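Local structure of thiamine-binding periplasmic protein (Escherichia coli, 2QRY) at residues 146-151 with 183-188; 206-211 with 232-237; 250-255 with 260-265. The protein binds thiamine, thiamine phosphate and thiamine diphosphate with high affinity in the periplasm and serves the ThiBPQ ABC transporter in thiamine import. All blocks are in the same frame, centred on the assembly; numbering follows the deposited sequence.

Contact 1: 146-151 with 183-188; sequences ELVESD and PQAWQK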
ATOM      1  N   GLU A 146     -12.995 -18.909  -4.020  1.00 25.21           N
ATOM      2  CA  GLU A 146     -13.567 -19.692  -2.938  1.00 25.00           C
ATOM      3  C   GLU A 146     -14.019 -18.780  -1.797  1.00 25.84           C
ATOM      4  O   GLU A 146     -15.124 -18.929  -1.279  1.00 24.09           O
ATOM      5  CB  GLU A 146     -12.557 -20.711  -2.421  1.00 24.68           C
ATOM      6  CG  GLU A 146     -13.013 -21.409  -1.156  1.00 25.23           C
ATOM      7  CD  GLU A 146     -12.103 -22.544  -0.745  1.00 27.32           C
ATOM      8  OE1 GLU A 146     -10.868 -22.417  -0.901  1.00 27.35           O
ATOM      9  OE2 GLU A 146     -12.627 -23.559  -0.249  1.00 29.94           O
ATOM     10  N   LEU A 147     -13.162 -17.838  -1.413  1.00 26.75           N
ATOM     11  CA  LEU A 147     -13.488 -16.898  -0.348  1.00 28.46           C
ATOM     12  C   LEU A 147     -14.826 -16.212  -0.618  1.00 29.49           C
ATOM     13  O   LEU A 147     -15.623 -16.011   0.298  1.00 29.30           O
ATOM     14  CB  LEU A 147     -12.381 -15.845  -0.219  1.00 27.91           C
ATOM     15  CG  LEU A 147     -12.595 -14.659   0.728  1.00 28.73           C
ATOM     16  CD1 LEU A 147     -11.285 -13.909   0.929  1.00 29.80           C
ATOM     17  CD2 LEU A 147     -13.627 -13.714   0.147  1.00 31.31           C
ATOM     18  N   VAL A 148     -15.065 -15.861  -1.877  1.00 29.50           N
ATOM     19  CA  VAL A 148     -16.296 -15.188  -2.273  1.00 31.34           C
ATOM     20  C   VAL A 148     -17.507 -16.112  -2.392  1.00 33.20           C
ATOM     21  O   VAL A 148     -18.616 -15.762  -1.982  1.00 32.79           O
ATOM     22  CB  VAL A 148     -16.127 -14.476  -3.643  1.00 31.54           C
ATOM     23  CG1 VAL A 148     -17.477 -13.957  -4.130  1.00 30.30           C
ATOM     24  CG2 VAL A 148     -15.126 -13.334  -3.533  1.00 31.33           C
ATOM     25  N   GLU A 149     -17.290 -17.297  -2.948  1.00 35.39           N
ATOM     26  CA  GLU A 149     -18.379 -18.235  -3.185  1.00 36.71           C
ATOM     27  C   GLU A 149     -18.627 -19.361  -2.183  1.00 35.92           C
ATOM     28  O   GLU A 149     -19.726 -19.916  -2.142  1.00 35.54           O
ATOM     29  CB  GLU A 149     -18.210 -18.810  -4.590  1.00 37.02           C
ATOM     30  CG  GLU A 149     -18.419 -17.760  -5.668  1.00 39.35           C
ATOM     31  CD  GLU A 149     -17.785 -18.129  -6.988  1.00 41.00           C
ATOM     32  OE1 GLU A 149     -17.853 -19.319  -7.368  1.00 42.15           O
ATOM     33  OE2 GLU A 149     -17.227 -17.222  -7.648  1.00 40.86           O
ATOM     34  N   SER A 150     -17.625 -19.690  -1.377  1.00 35.23           N
ATOM     35  CA  SER A 150     -17.750 -20.760  -0.389  1.00 36.04           C
ATOM     36  C   SER A 150     -18.983 -20.626   0.491  1.00 36.34           C
ATOM     37  O   SER A 150     -19.494 -19.527   0.700  1.00 36.18           O
ATOM     38  CB  SER A 150     -16.502 -20.802   0.498  1.00 36.21           C
ATOM     39  OG  SER A 150     -16.602 -21.808   1.487  1.00 35.19           O
ATOM     40  N   ASP A 151     -19.451 -21.756   1.009  1.00 37.92           N
ATOM     41  CA  ASP A 151     -20.619 -21.778   1.881  1.00 38.46           C
ATOM     42  C   ASP A 151     -20.177 -21.538   3.318  1.00 37.80           C
ATOM     43  O   ASP A 151     -21.005 -21.323   4.202  1.00 37.37           O
ATOM     44  CB  ASP A 151     -21.334 -23.127   1.791  1.00 42.45           C
ATOM     45  CG  ASP A 151     -21.580 -23.560   0.362  1.00 47.21           C
ATOM     46  OD1 ASP A 151     -20.589 -23.852  -0.353  1.00 48.40           O
ATOM     47  OD2 ASP A 151     -22.763 -23.606  -0.046  1.00 49.40           O
ATOM     48  N   PRO A 183     -19.678  -7.311  -9.756  1.00 25.56           N
ATOM     49  CA  PRO A 183     -20.804  -6.946  -8.888  1.00 27.29           C
ATOM     50  C   PRO A 183     -21.518  -8.115  -8.222  1.00 28.20           C
ATOM     51  O   PRO A 183     -21.863  -8.044  -7.042  1.00 27.13           O
ATOM     52  CB  PRO A 183     -21.720  -6.137  -9.816  1.00 27.35           C
ATOM     53  CG  PRO A 183     -21.391  -6.662 -11.175  1.00 29.25           C
ATOM     54  CD  PRO A 183     -19.891  -6.818 -11.128  1.00 26.29           C
ATOM     55  N   GLN A 184     -21.744  -9.185  -8.972  1.00 30.13           N
ATOM     56  CA  GLN A 184     -22.409 -10.357  -8.423  1.00 30.85           C
ATOM     57  C   GLN A 184     -21.488 -10.974  -7.371  1.00 29.61           C
ATOM     58  O   GLN A 184     -21.938 -11.418  -6.314  1.00 28.86           O
ATOM     59  CB  GLN A 184     -22.704 -11.364  -9.537  1.00 35.08           C
ATOM     60  CG  GLN A 184     -23.427 -12.629  -9.079  1.00 41.81           C
ATOM     61  CD  GLN A 184     -24.753 -12.334  -8.383  1.00 45.80           C
ATOM     62  OE1 GLN A 184     -25.621 -11.645  -8.934  1.00 47.49           O
ATOM     63  NE2 GLN A 184     -24.917 -12.861  -7.168  1.00 45.60           N
ATOM     64  N   ALA A 185     -20.193 -10.988  -7.665  1.00 27.38           N
ATOM     65  CA  ALA A 185     -19.214 -11.528  -6.731  1.00 25.56           C
ATOM     66  C   ALA A 185     -19.207 -10.647  -5.487  1.00 25.62           C
ATOM     67  O   ALA A 185     -19.163 -11.145  -4.358  1.00 27.70           O
ATOM     68  CB  ALA A 185     -17.830 -11.546  -7.368  1.00 23.52           C
ATOM     69  N   TRP A 186     -19.259  -9.336  -5.697  1.00 23.15           N
ATOM     70  CA  TRP A 186     -19.267  -8.401  -4.583  1.00 23.47           C
ATOM     71  C   TRP A 186     -20.470  -8.603  -3.667  1.00 23.40           C
ATOM     72  O   TRP A 186     -20.345  -8.498  -2.444  1.00 22.91           O
ATOM     73  CB  TRP A 186     -19.216  -6.952  -5.091  1.00 22.60           C
ATOM     74  CG  TRP A 186     -17.805  -6.462  -5.367  1.00 23.14           C
ATOM     75  CD1 TRP A 186     -17.279  -6.091  -6.575  1.00 23.19           C
ATOM     76  CD2 TRP A 186     -16.747  -6.314  -4.410  1.00 22.77           C
ATOM     77  NE1 TRP A 186     -15.960  -5.725  -6.427  1.00 21.77           N
ATOM     78  CE2 TRP A 186     -15.611  -5.856  -5.109  1.00 23.42           C
ATOM     79  CE3 TRP A 186     -16.653  -6.527  -3.029  1.00 23.02           C
ATOM     80  CZ2 TRP A 186     -14.389  -5.606  -4.472  1.00 24.19           C
ATOM     81  CZ3 TRP A 186     -15.440  -6.280  -2.396  1.00 24.22           C
ATOM     82  CH2 TRP A 186     -14.324  -5.823  -3.119  1.00 23.66           C
ATOM     83  N   GLN A 187     -21.635  -8.890  -4.240  1.00 23.55           N
ATOM     84  CA  GLN A 187     -22.813  -9.118  -3.406  1.00 25.67           C
ATOM     85  C   GLN A 187     -22.591 -10.327  -2.498  1.00 24.98           C
ATOM     86  O   GLN A 187     -22.993 -10.322  -1.337  1.00 25.31           O
ATOM     87  CB  GLN A 187     -24.058  -9.330  -4.266  1.00 27.99           C
ATOM     88  CG  GLN A 187     -24.496  -8.068  -4.988  1.00 34.47           C
ATOM     89  CD  GLN A 187     -25.698  -8.284  -5.883  1.00 37.71           C
ATOM     90  OE1 GLN A 187     -26.747  -8.750  -5.434  1.00 40.20           O
ATOM     91  NE2 GLN A 187     -25.552  -7.939  -7.159  1.00 40.30           N
ATOM     92  N   LYS A 188     -21.928 -11.352  -3.026  1.00 24.87           N
ATOM     93  CA  LYS A 188     -21.640 -12.556  -2.257  1.00 24.96           C
ATOM     94  C   LYS A 188     -20.619 -12.265  -1.164  1.00 24.14           C
ATOM     95  O   LYS A 188     -20.727 -12.797  -0.058  1.00 22.68           O
ATOM     96  CB  LYS A 188     -21.106 -13.671  -3.164  1.00 26.30           C
ATOM     97  CG  LYS A 188     -22.111 -14.202  -4.174  1.00 27.71           C
ATOM     98  CD  LYS A 188     -21.462 -15.237  -5.089  1.00 30.15           C
ATOM     99  CE  LYS A 188     -22.438 -15.750  -6.144  1.00 30.39           C
ATOM    100  NZ  LYS A 188     -21.750 -16.656  -7.111  1.00 31.76           N
TER

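Contact 2: 206-211 with 232-237; sequences LFLKGE and DNYAAA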
ATOM      1  N   LEU A 206      -8.971  -4.468  14.105  1.00 18.04           N
ATOM      2  CA  LEU A 206     -10.192  -5.204  14.401  1.00 18.50           C
ATOM      3  C   LEU A 206      -9.906  -6.679  14.186  1.00 19.88           C
ATOM      4  O   LEU A 206     -10.354  -7.519  14.956  1.00 21.63           O
ATOM      5  CB  LEU A 206     -11.337  -4.752  13.494  1.00 19.48           C
ATOM      6  CG  LEU A 206     -11.775  -3.295  13.647  1.00 18.98           C
ATOM      7  CD1 LEU A 206     -12.713  -2.926  12.518  1.00 21.14           C
ATOM      8  CD2 LEU A 206     -12.447  -3.098  15.000  1.00 18.99           C
ATOM      9  N   PHE A 207      -9.147  -7.005  13.145  1.00 20.01           N
ATOM     10  CA  PHE A 207      -8.823  -8.402  12.904  1.00 20.80           C
ATOM     11  C   PHE A 207      -8.113  -8.972  14.129  1.00 21.90           C
ATOM     12  O   PHE A 207      -8.534  -9.991  14.683  1.00 21.96           O
ATOM     13  CB  PHE A 207      -7.920  -8.551  11.676  1.00 20.19           C
ATOM     14  CG  PHE A 207      -7.226  -9.888  11.589  1.00 20.18           C
ATOM     15  CD1 PHE A 207      -7.945 -11.051  11.331  1.00 19.39           C
ATOM     16  CD2 PHE A 207      -5.843  -9.980  11.778  1.00 20.32           C
ATOM     17  CE1 PHE A 207      -7.296 -12.300  11.263  1.00 20.53           C
ATOM     18  CE2 PHE A 207      -5.182 -11.213  11.711  1.00 21.36           C
ATOM     19  CZ  PHE A 207      -5.915 -12.380  11.453  1.00 21.15           C
ATOM     20  N   LEU A 208      -7.043  -8.306  14.556  1.00 22.58           N
ATOM     21  CA  LEU A 208      -6.276  -8.768  15.707  1.00 23.90           C
ATOM     22  C   LEU A 208      -7.130  -8.857  16.965  1.00 26.33           C
ATOM     23  O   LEU A 208      -6.835  -9.647  17.860  1.00 27.18           O
ATOM     24  CB  LEU A 208      -5.081  -7.853  15.957  1.00 22.38           C
ATOM     25  CG  LEU A 208      -4.045  -7.840  14.837  1.00 21.15           C
ATOM     26  CD1 LEU A 208      -3.000  -6.788  15.133  1.00 21.37           C
ATOM     27  CD2 LEU A 208      -3.410  -9.213  14.712  1.00 22.74           C
ATOM     28  N   LYS A 209      -8.182  -8.046  17.038  1.00 26.90           N
ATOM     29  CA  LYS A 209      -9.068  -8.079  18.193  1.00 28.69           C
ATOM     30  C   LYS A 209     -10.078  -9.229  18.081  1.00 28.10           C
ATOM     31  O   LYS A 209     -10.845  -9.485  19.009  1.00 27.60           O
ATOM     32  CB  LYS A 209      -9.783  -6.729  18.356  1.00 30.52           C
ATOM     33  CG  LYS A 209      -8.923  -5.690  19.082  1.00 35.81           C
ATOM     34  CD  LYS A 209      -9.533  -4.288  19.102  1.00 38.82           C
ATOM     35  CE  LYS A 209      -9.417  -3.607  17.735  1.00 43.20           C
ATOM     36  NZ  LYS A 209      -9.774  -2.150  17.753  1.00 42.42           N
ATOM     37  N   GLY A 210     -10.065  -9.920  16.941  1.00 27.15           N
ATOM     38  CA  GLY A 210     -10.958 -11.050  16.738  1.00 25.81           C
ATOM     39  C   GLY A 210     -12.277 -10.777  16.033  1.00 26.82           C
ATOM     40  O   GLY A 210     -13.115 -11.671  15.926  1.00 27.63           O
ATOM     41  N   GLU A 211     -12.471  -9.560  15.534  1.00 26.24           N
ATOM     42  CA  GLU A 211     -13.723  -9.220  14.869  1.00 26.21           C
ATOM     43  C   GLU A 211     -13.939  -9.868  13.504  1.00 24.74           C
ATOM     44  O   GLU A 211     -15.025  -9.759  12.930  1.00 24.94           O
ATOM     45  CB  GLU A 211     -13.868  -7.703  14.772  1.00 28.39           C
ATOM     46  CG  GLU A 211     -13.725  -7.030  16.131  1.00 34.45           C
ATOM     47  CD  GLU A 211     -14.647  -5.838  16.320  1.00 38.39           C
ATOM     48  OE1 GLU A 211     -14.486  -5.126  17.337  1.00 40.72           O
ATOM     49  OE2 GLU A 211     -15.537  -5.615  15.466  1.00 40.97           O
ATOM     50  N   ASP A 232       4.243 -17.211  14.899  1.00 36.50           N
ATOM     51  CA  ASP A 232       4.095 -17.565  13.494  1.00 37.03           C
ATOM     52  C   ASP A 232       2.744 -18.218  13.224  1.00 34.64           C
ATOM     53  O   ASP A 232       2.600 -19.020  12.300  1.00 33.57           O
ATOM     54  CB  ASP A 232       5.239 -18.483  13.051  1.00 41.53           C
ATOM     55  CG  ASP A 232       5.118 -19.879  13.615  1.00 46.69           C
ATOM     56  OD1 ASP A 232       4.864 -20.011  14.833  1.00 50.84           O
ATOM     57  OD2 ASP A 232       5.283 -20.847  12.839  1.00 50.53           O
ATOM     58  N   ASN A 233       1.750 -17.862  14.034  1.00 31.94           N
ATOM     59  CA  ASN A 233       0.407 -18.399  13.870  1.00 28.66           C
ATOM     60  C   ASN A 233      -0.392 -17.616  12.815  1.00 27.43           C
ATOM     61  O   ASN A 233      -1.396 -18.111  12.296  1.00 26.67           O
ATOM     62  CB  ASN A 233      -0.336 -18.402  15.213  1.00 27.52           C
ATOM     63  CG  ASN A 233      -0.423 -17.023  15.840  1.00 28.12           C
ATOM     64  OD1 ASN A 233       0.597 -16.391  16.127  1.00 27.39           O
ATOM     65  ND2 ASN A 233      -1.649 -16.547  16.057  1.00 26.74           N
ATOM     66  N   TYR A 234       0.048 -16.401  12.489  1.00 24.80           N
ATOM     67  CA  TYR A 234      -0.654 -15.613  11.478  1.00 23.99           C
ATOM     68  C   TYR A 234      -0.091 -15.927  10.103  1.00 22.85           C
ATOM     69  O   TYR A 234       1.106 -16.129   9.950  1.00 22.98           O
ATOM     70  CB  TYR A 234      -0.533 -14.110  11.747  1.00 22.39           C
ATOM     71  CG  TYR A 234      -1.255 -13.671  12.994  1.00 23.09           C
ATOM     72  CD1 TYR A 234      -0.560 -13.430  14.184  1.00 21.76           C
ATOM     73  CD2 TYR A 234      -2.645 -13.573  13.012  1.00 24.09           C
ATOM     74  CE1 TYR A 234      -1.234 -13.111  15.356  1.00 22.04           C
ATOM     75  CE2 TYR A 234      -3.334 -13.258  14.184  1.00 23.51           C
ATOM     76  CZ  TYR A 234      -2.624 -13.033  15.349  1.00 23.20           C
ATOM     77  OH  TYR A 234      -3.308 -12.763  16.510  1.00 24.06           O
ATOM     78  N   ALA A 235      -0.963 -15.967   9.103  1.00 22.54           N
ATOM     79  CA  ALA A 235      -0.534 -16.271   7.752  1.00 21.65           C
ATOM     80  C   ALA A 235      -1.359 -15.554   6.700  1.00 21.92           C
ATOM     81  O   ALA A 235      -2.496 -15.153   6.942  1.00 22.45           O
ATOM     82  CB  ALA A 235      -0.598 -17.773   7.519  1.00 22.67           C
ATOM     83  N   ALA A 236      -0.759 -15.393   5.527  1.00 22.58           N
ATOM     84  CA  ALA A 236      -1.408 -14.759   4.392  1.00 22.73           C
ATOM     85  C   ALA A 236      -1.760 -15.902   3.451  1.00 22.57           C
ATOM     86  O   ALA A 236      -0.879 -16.657   3.034  1.00 23.99           O
ATOM     87  CB  ALA A 236      -0.449 -13.787   3.710  1.00 20.75           C
ATOM     88  N   ALA A 237      -3.041 -16.034   3.124  1.00 23.46           N
ATOM     89  CA  ALA A 237      -3.491 -17.108   2.244  1.00 23.49           C
ATOM     90  C   ALA A 237      -3.016 -16.892   0.814  1.00 24.42           C
ATOM     91  O   ALA A 237      -3.232 -15.834   0.226  1.00 24.99           O
ATOM     92  CB  ALA A 237      -5.000 -17.217   2.289  1.00 21.12           C
TER

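Contact 3: 250-255 with 260-265; sequences AARTAA and ELAQKF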
ATOM      1  N   ALA A 250       6.635   7.907  -4.243  1.00 23.22           N
ATOM      2  CA  ALA A 250       6.682   9.248  -3.695  1.00 22.75           C
ATOM      3  C   ALA A 250       7.054  10.194  -4.842  1.00 23.65           C
ATOM      4  O   ALA A 250       7.676   9.776  -5.825  1.00 23.11           O
ATOM      5  CB  ALA A 250       7.709   9.327  -2.588  1.00 18.85           C
ATOM      6  N   ALA A 251       6.657  11.457  -4.721  1.00 22.54           N
ATOM      7  CA  ALA A 251       6.966  12.452  -5.736  1.00 23.01           C
ATOM      8  C   ALA A 251       6.963  13.840  -5.107  1.00 25.02           C
ATOM      9  O   ALA A 251       6.298  14.073  -4.091  1.00 24.23           O
ATOM     10  CB  ALA A 251       5.949  12.387  -6.856  1.00 21.48           C
ATOM     11  N   ARG A 252       7.715  14.759  -5.705  1.00 24.94           N
ATOM     12  CA  ARG A 252       7.782  16.118  -5.196  1.00 24.71           C
ATOM     13  C   ARG A 252       6.714  16.940  -5.908  1.00 23.70           C
ATOM     14  O   ARG A 252       6.399  16.689  -7.070  1.00 21.35           O
ATOM     15  CB  ARG A 252       9.176  16.709  -5.435  1.00 27.38           C
ATOM     16  CG  ARG A 252       9.499  17.109  -6.873  1.00 29.73           C
ATOM     17  CD  ARG A 252      10.980  17.483  -6.990  1.00 32.01           C
ATOM     18  NE  ARG A 252      11.260  18.498  -8.010  1.00 34.28           N
ATOM     19  CZ  ARG A 252      10.756  19.733  -8.002  1.00 35.13           C
ATOM     20  NH1 ARG A 252       9.932  20.121  -7.032  1.00 34.92           N
ATOM     21  NH2 ARG A 252      11.086  20.590  -8.960  1.00 35.07           N
ATOM     22  N   THR A 253       6.151  17.916  -5.206  1.00 22.68           N
ATOM     23  CA  THR A 253       5.106  18.747  -5.787  1.00 23.58           C
ATOM     24  C   THR A 253       5.689  19.847  -6.654  1.00 25.18           C
ATOM     25  O   THR A 253       6.805  20.308  -6.423  1.00 25.76           O
ATOM     26  CB  THR A 253       4.238  19.381  -4.688  1.00 23.34           C
ATOM     27  OG1 THR A 253       5.063  20.151  -3.800  1.00 21.19           O
ATOM     28  CG2 THR A 253       3.522  18.284  -3.891  1.00 22.63           C
ATOM     29  N   ALA A 254       4.935  20.258  -7.665  1.00 26.33           N
ATOM     30  CA  ALA A 254       5.387  21.322  -8.551  1.00 25.96           C
ATOM     31  C   ALA A 254       5.420  22.647  -7.789  1.00 26.13           C
ATOM     32  O   ALA A 254       6.282  23.491  -8.034  1.00 27.07           O
ATOM     33  CB  ALA A 254       4.463  21.428  -9.745  1.00 24.58           C
ATOM     34  N   ALA A 255       4.492  22.814  -6.854  1.00 25.94           N
ATOM     35  CA  ALA A 255       4.407  24.041  -6.060  1.00 28.44           C
ATOM     36  C   ALA A 255       5.386  24.107  -4.882  1.00 29.09           C
ATOM     37  O   ALA A 255       5.419  25.096  -4.145  1.00 30.14           O
ATOM     38  CB  ALA A 255       2.975  24.228  -5.554  1.00 27.54           C
ATOM     39  N   GLU A 260      15.006  21.600  -4.278  1.00 33.18           N
ATOM     40  CA  GLU A 260      16.269  20.916  -4.027  1.00 35.50           C
ATOM     41  C   GLU A 260      16.177  19.872  -2.906  1.00 35.90           C
ATOM     42  O   GLU A 260      16.553  18.714  -3.100  1.00 34.77           O
ATOM     43  CB  GLU A 260      17.360  21.944  -3.706  1.00 37.53           C
ATOM     44  CG  GLU A 260      18.775  21.427  -3.906  1.00 43.27           C
ATOM     45  CD  GLU A 260      19.835  22.485  -3.650  1.00 47.59           C
ATOM     46  OE1 GLU A 260      19.671  23.627  -4.141  1.00 49.18           O
ATOM     47  OE2 GLU A 260      20.837  22.170  -2.971  1.00 49.56           O
ATOM     48  N   LEU A 261      15.686  20.279  -1.737  1.00 35.62           N
ATOM     49  CA  LEU A 261      15.549  19.355  -0.614  1.00 36.21           C
ATOM     50  C   LEU A 261      14.619  18.203  -0.976  1.00 37.12           C
ATOM     51  O   LEU A 261      14.946  17.036  -0.757  1.00 37.42           O
ATOM     52  CB  LEU A 261      14.981  20.069   0.612  1.00 36.36           C
ATOM     53  CG  LEU A 261      15.899  20.304   1.809  1.00 36.01           C
ATOM     54  CD1 LEU A 261      15.044  20.711   3.002  1.00 35.96           C
ATOM     55  CD2 LEU A 261      16.678  19.044   2.137  1.00 35.67           C
ATOM     56  N   ALA A 262      13.453  18.540  -1.519  1.00 37.08           N
ATOM     57  CA  ALA A 262      12.471  17.535  -1.907  1.00 37.32           C
ATOM     58  C   ALA A 262      13.137  16.449  -2.736  1.00 37.64           C
ATOM     59  O   ALA A 262      12.888  15.256  -2.544  1.00 36.86           O
ATOM     60  CB  ALA A 262      11.344  18.183  -2.716  1.00 36.17           C
ATOM     61  N   GLN A 263      13.991  16.875  -3.657  1.00 37.79           N
ATOM     62  CA  GLN A 263      14.683  15.947  -4.534  1.00 39.28           C
ATOM     63  C   GLN A 263      15.795  15.180  -3.828  1.00 38.56           C
ATOM     64  O   GLN A 263      16.104  14.046  -4.201  1.00 37.67           O
ATOM     65  CB  GLN A 263      15.200  16.710  -5.751  1.00 40.67           C
ATOM     66  CG  GLN A 263      14.052  17.420  -6.450  1.00 46.52           C
ATOM     67  CD  GLN A 263      14.454  18.197  -7.683  1.00 49.60           C
ATOM     68  OE1 GLN A 263      15.313  19.079  -7.627  1.00 51.65           O
ATOM     69  NE2 GLN A 263      13.818  17.883  -8.809  1.00 51.12           N
ATOM     70  N   LYS A 264      16.391  15.786  -2.808  1.00 37.49           N
ATOM     71  CA  LYS A 264      17.437  15.099  -2.070  1.00 39.14           C
ATOM     72  C   LYS A 264      16.762  14.034  -1.216  1.00 38.30           C
ATOM     73  O   LYS A 264      17.357  13.007  -0.891  1.00 37.02           O
ATOM     74  CB  LYS A 264      18.232  16.076  -1.193  1.00 40.71           C
ATOM     75  CG  LYS A 264      19.012  17.108  -1.995  1.00 44.05           C
ATOM     76  CD  LYS A 264      20.309  17.516  -1.315  1.00 46.56           C
ATOM     77  CE  LYS A 264      20.077  18.299  -0.032  1.00 48.21           C
ATOM     78  NZ  LYS A 264      21.378  18.728   0.574  1.00 48.67           N
ATOM     79  N   PHE A 265      15.505  14.280  -0.860  1.00 38.51           N
ATOM     80  CA  PHE A 265      14.761  13.316  -0.064  1.00 37.05           C
ATOM     81  C   PHE A 265      14.347  12.131  -0.926  1.00 36.49           C
ATOM     82  O   PHE A 265      14.366  10.990  -0.472  1.00 36.13           O
ATOM     83  CB  PHE A 265      13.523  13.961   0.557  1.00 36.16           C
ATOM     84  CG  PHE A 265      12.659  12.988   1.304  1.00 34.83           C
ATOM     85  CD1 PHE A 265      11.613  12.332   0.663  1.00 34.15           C
ATOM     86  CD2 PHE A 265      12.929  12.685   2.632  1.00 33.69           C
ATOM     87  CE1 PHE A 265      10.854  11.389   1.335  1.00 33.70           C
ATOM     88  CE2 PHE A 265      12.178  11.741   3.314  1.00 34.14           C
ATOM     89  CZ  PHE A 265      11.137  11.091   2.663  1.00 34.93           C
TER

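Contact 1: 146-151 with 183-188
K188 lies across the end of helix 144-149, and its side chain can be followed from V148 out to E149. At the root, CB of K188 rests 3.5 Å from V148 O, the backbone oxygen. The same CB touches the V148 branch, with K188 CB 3.8 Å from V148 CG1, and the two side chains cross at about a right angle. From there the chain runs out extended beyond CG, bringing CD alongside E149, 4.0 Å from E149 CG. NZ ends near that same methylene, 3.8 Å from E149 CG. The carboxylate is farther off: K188 NZ and E149 OE2 are 4.6 Å apart, too far for a salt bridge, and OE2 is instead hydrogen-bonded to the hydroxyl of Y178.

Behind the lysine, V148 turns CG1 anti to its own backbone N (chi1 172°), which carries this methyl to A185. There V148 CG1 sits 3.3 Å from A185 O and 4.1 Å from A185 CB. Y178 of helix 165-178 packs on both V148 and A185, so three helices meet in this outlying part of the solute-binding fold. The chemistry is that of a small seam of methyl and methylene groups against each other and against backbone carbonyls, with a charged margin: van der Waals contact joins helices 144-149 and 182-190, while the lysine and glutamate charges probably add only a loose, long-range attraction.

Contact 2: 206-211 with 232-237
The rings of F207 and Y234 meet rim to rim, neither lying over the other's face. Their centroids are 5.8 Å apart and their planes stand at 69°. At the edge of the phenylalanine, near its plane, comes the CD2 side of the tyrosine, with F207 CE2 3.7 Å from Y234 CD2; F207 CZ lies almost as close to the same CD2-CE2 edge of Y234. One face of the tyrosine takes the amide of its neighbour, N233 ND2 being 3.5 Å above the Y234 ring plane and offset toward the rim. H225 brings a further ring against Y234.

L208 reaches the phenol end from an oblique direction, its CD2 methyl 4.0 Å from Y234 CZ and equally far from the hydroxyl oxygen. With chi1 at 163° the F207 ring swings away from its own amide nitrogen and off the helix toward the strand, where V131 of strand 121-133 also packs on it.

A Schellman motif closes the last turn of this helix: G210 N bonds to F207 O at 2.7 Å and E211 N to L206 O at 3.0 Å, with G210 at positive phi. Strand 234-236, for its part, is an antiparallel neighbour of strand 121-133 in the sheet. Replacing Y234 by an alanine removes the ring, which would probably leave the rim of F207 and the L208 methyl without their partner and open a gap between helix end and strand. Between the two segments the join is almost entirely carbon against carbon, with the L208 methyl also touching the phenol oxygen, so it depends on shape rather than on polar pairing.

Contact 3: 250-255 with 260-265
R252 meets A262 near the backbone and Q263 farther out, and it also packs on P259 and L266 of the same helix, 259-269. The inner meeting is snug and plain: R252 CB lies 3.8 Å from A262 CB, with the methyl of A262 turned inward, where it also packs on V81. R252 puts CG between its backbone N and carbonyl carbon (chi1 74°), and the chain then bends so that its end passes Q263.

This is the strand-loop-helix step that follows strand 243-252, a strand paired antiparallel with both 81-86 and 121-133 in the sheet of this solute-binding protein; the helix folds back on that sheet, where F265 lies on L83 of strand 81-86, and F265 also meets the ring of F47, from helix 40-48, edge-to-face.

The outer, partly exposed side is polar and uncertain. As modelled, the R252/Q263 crossing is too tight to interpret: R252 NE and Q263 NE2, both donors, stand 2.7 Å apart, which is no hydrogen bond, and R252 CD is only 3.1 Å from Q263 CG. Q263 NE2 does have an acceptor, the carbonyl oxygen of K101, and both residues also touch a crystal neighbour.

Overall arrangement
Contacts 1 and 2 lie in the same half of the molecule, their centres about 21 Å apart and their nearest atoms about 7 Å apart, without touching. Contact 3 is on the opposite side of the chain's centre, its centre about 43 Å from that of contact 1 and about 37 Å from that of contact 2. Contact 2 is nearest the pocket: the L208 side chain is about 7 Å from the bound thiamin phosphate and from the W200 side chain, and the Y234 side chain is about 7 Å from that of S221; W200 and S221 are both thiamine-binding residues. Contacts 1 and 3 are away from the annotated sites. Strands 234-236 and 243-252, consecutive in the chain, tie contacts 2 and 3 to one sheet.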